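Local coordinates for protein putative alpha-L-fucosidase (PDB 4H41) that is a putative alpha-L-fucosidase with a TIM-barrel fold, probably a hydrolase acting on host glycans in carbohydrate metabolism, at residues E228-I233 with Y266-W271. Residues are numbered along the deposited sequence; the frame is centred on the assembly and turned at random.
Sequences EIFDGI and YGMQCW
The ring of Y266 lies against the backbone of helix 219-233 where F230 passes into D231: one face covers the link between them, with D231 N 3.7 Å above the ring plane and F230 C 4.0 Å above it, both over the ring centre. F230 CB, 3.5 Å from Y266 CD2, and D231 CA, 3.5 Å from Y266 CE1, pack against the ring as well. On the outer side the D231 side chain crosses the ring at a slant, its carboxylate plane turned 56° from the ring plane, and D231 OD1 approaches CE1 of Y266 without bonding to it. The polar end of the tyrosine is used nearby: OH is hydrogen-bonded to N227 OD1, one helical turn back from D231. An alanine in place of Y266 would probably leave the F230-D231 backbone bare on this side and N227 without its hydroxyl partner.

Deeper in, M268, a selenomethionine, meets the F230 ring in a Met-aromatic contact. M268 SE sits 4.2 Å from the centroid of the F230 ring, obliquely placed, and 3.6 Å from F230 CD1. The M268 chain bends at its last torsion (chi3 64°), which brings M268 CE near CD1 and CE1 of F230 as well.

Between Y266 and M268, G267 leaves helix 252-266 in a Schellman motif with positive phi, turning the chain toward strand 269-273. The contact thus joins helix 219-233 to the C-terminal end of helix 252-266 and to the loop leading into strand 269-273, on the outside of the eight-stranded barrel, the F230 side chain reaching L262 of helix 252-266 and C240 of strand 239-243, which pairs in parallel with strand 269-273.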
loop_
_atom_site.group_PDB
_atom_site.type_symbol
_atom_site.label_atom_id
_atom_site.label_comp_id
_atom_site.label_asym_id
_atom_site.label_seq_id
_atom_site.Cartn_x
_atom_site.Cartn_y
_atom_site.Cartn_z
ATOM N N GLU B 228 -1.737 24.855 29.979
ATOM C CA GLU B 228 -1.611 24.109 31.232
ATOM C C GLU B 228 -0.492 23.074 31.171
ATOM O O GLU B 228 0.236 22.897 32.149
ATOM C CB GLU B 228 -2.926 23.378 31.568
ATOM C CG GLU B 228 -4.057 24.324 31.906
ATOM C CD GLU B 228 -5.294 23.665 32.489
ATOM O OE1 GLU B 228 -5.172 23.022 33.556
ATOM O OE2 GLU B 228 -6.391 23.829 31.908
ATOM N N ILE B 229 -0.366 22.377 30.050
ATOM C CA ILE B 229 0.662 21.349 29.918
ATOM C C ILE B 229 2.028 21.999 29.949
ATOM O O ILE B 229 2.859 21.584 30.754
ATOM C CB ILE B 229 0.452 20.469 28.659
ATOM C CG1 ILE B 229 -0.807 19.634 28.838
ATOM C CG2 ILE B 229 1.651 19.576 28.415
ATOM C CD1 ILE B 229 -1.424 19.209 27.541
ATOM N N PHE B 230 2.249 23.026 29.116
ATOM C CA PHE B 230 3.554 23.696 29.076
ATOM C C PHE B 230 3.911 24.335 30.418
ATOM O O PHE B 230 5.044 24.176 30.840
ATOM C CB PHE B 230 3.655 24.683 27.953
ATOM C CG PHE B 230 3.631 24.080 26.569
ATOM C CD1 PHE B 230 4.195 22.830 26.310
ATOM C CD2 PHE B 230 3.025 24.741 25.532
ATOM C CE1 PHE B 230 4.169 22.294 25.022
ATOM C CE2 PHE B 230 2.971 24.181 24.260
ATOM C CZ PHE B 230 3.585 22.988 24.008
ATOM N N ASP B 231 2.930 24.878 31.154
ATOM C CA ASP B 231 3.158 25.407 32.503
ATOM C C ASP B 231 3.739 24.330 33.418
ATOM O O ASP B 231 4.647 24.620 34.207
ATOM C CB ASP B 231 1.851 25.965 33.090
ATOM C CG ASP B 231 2.056 26.635 34.440
ATOM O OD1 ASP B 231 2.907 27.539 34.529
ATOM O OD2 ASP B 231 1.491 26.150 35.425
ATOM N N GLY B 232 3.231 23.105 33.308
ATOM C CA GLY B 232 3.686 21.994 34.129
ATOM C C GLY B 232 4.992 21.340 33.725
ATOM O O GLY B 232 5.688 20.811 34.588
ATOM N N ILE B 233 5.376 21.396 32.448
ATOM C CA ILE B 233 6.547 20.617 31.983
ATOM C C ILE B 233 7.742 21.416 31.498
ATOM O O ILE B 233 8.785 20.799 31.261
ATOM C CB ILE B 233 6.101 19.652 30.839
ATOM C CG1 ILE B 233 5.835 20.376 29.477
ATOM C CG2 ILE B 233 4.887 18.837 31.261
ATOM C CD1 ILE B 233 5.585 19.495 28.268
ATOM N N TYR B 266 6.583 30.123 27.796
ATOM C CA TYR B 266 7.246 29.179 28.703
ATOM C C TYR B 266 8.711 28.927 28.402
ATOM O O TYR B 266 9.323 28.096 29.078
ATOM C CB TYR B 266 6.465 27.874 28.701
ATOM C CG TYR B 266 5.108 28.068 29.329
ATOM C CD1 TYR B 266 4.984 28.341 30.690
ATOM C CD2 TYR B 266 3.966 28.137 28.552
ATOM C CE1 TYR B 266 3.747 28.624 31.263
ATOM C CE2 TYR B 266 2.723 28.411 29.118
ATOM C CZ TYR B 266 2.611 28.615 30.478
ATOM O OH TYR B 266 1.403 28.928 31.046
ATOM N N GLY B 267 9.308 29.760 27.555
ATOM C CA GLY B 267 10.724 29.679 27.252
ATOM C C GLY B 267 11.171 28.383 26.620
ATOM O O GLY B 267 12.294 27.945 26.845
HETATM N N MSE B 268 10.339 27.782 25.778
HETATM C CA MSE B 268 10.693 26.544 25.120
HETATM C C MSE B 268 11.014 26.809 23.684
HETATM O O MSE B 268 10.502 27.776 23.114
HETATM C CB MSE B 268 9.525 25.557 25.196
HETATM C CG MSE B 268 9.158 25.160 26.620
HETATM SE SE MSE B 268 7.506 24.153 26.674
HETATM C CE MSE B 268 8.030 22.635 25.691
ATOM N N GLN B 269 11.785 25.916 23.071
ATOM C CA GLN B 269 12.036 25.983 21.621
ATOM C C GLN B 269 10.806 25.489 20.915
ATOM O O GLN B 269 10.089 24.605 21.429
ATOM C CB GLN B 269 13.269 25.150 21.212
ATOM C CG GLN B 269 14.586 25.788 21.679
ATOM C CD GLN B 269 15.848 25.176 21.079
ATOM O OE1 GLN B 269 15.806 24.382 20.131
ATOM N NE2 GLN B 269 17.027 25.665 21.514
ATOM N N CYS B 270 10.513 26.065 19.769
ATOM C CA CYS B 270 9.320 25.723 19.011
ATOM C C CYS B 270 9.737 25.028 17.735
ATOM O O CYS B 270 10.304 25.648 16.824
ATOM C CB CYS B 270 8.503 26.985 18.725
ATOM S SG CYS B 270 6.883 26.633 18.044
ATOM N N TRP B 271 9.554 23.727 17.709
ATOM C CA TRP B 271 9.896 22.924 16.548
ATOM C C TRP B 271 8.660 22.514 15.811
ATOM O O TRP B 271 7.575 22.500 16.366
ATOM C CB TRP B 271 10.642 21.654 16.988
ATOM C CG TRP B 271 12.021 21.850 17.574
ATOM C CD1 TRP B 271 12.616 23.027 17.951
ATOM C CD2 TRP B 271 12.896 20.803 18.007
ATOM N NE1 TRP B 271 13.843 22.778 18.503
ATOM C CE2 TRP B 271 14.046 21.415 18.547
ATOM C CE3 TRP B 271 12.863 19.397 17.896
ATOM C CZ2 TRP B 271 15.125 20.671 19.040
ATOM C CZ3 TRP B 271 13.951 18.661 18.358
ATOM C CH2 TRP B 271 15.044 19.293 18.960
#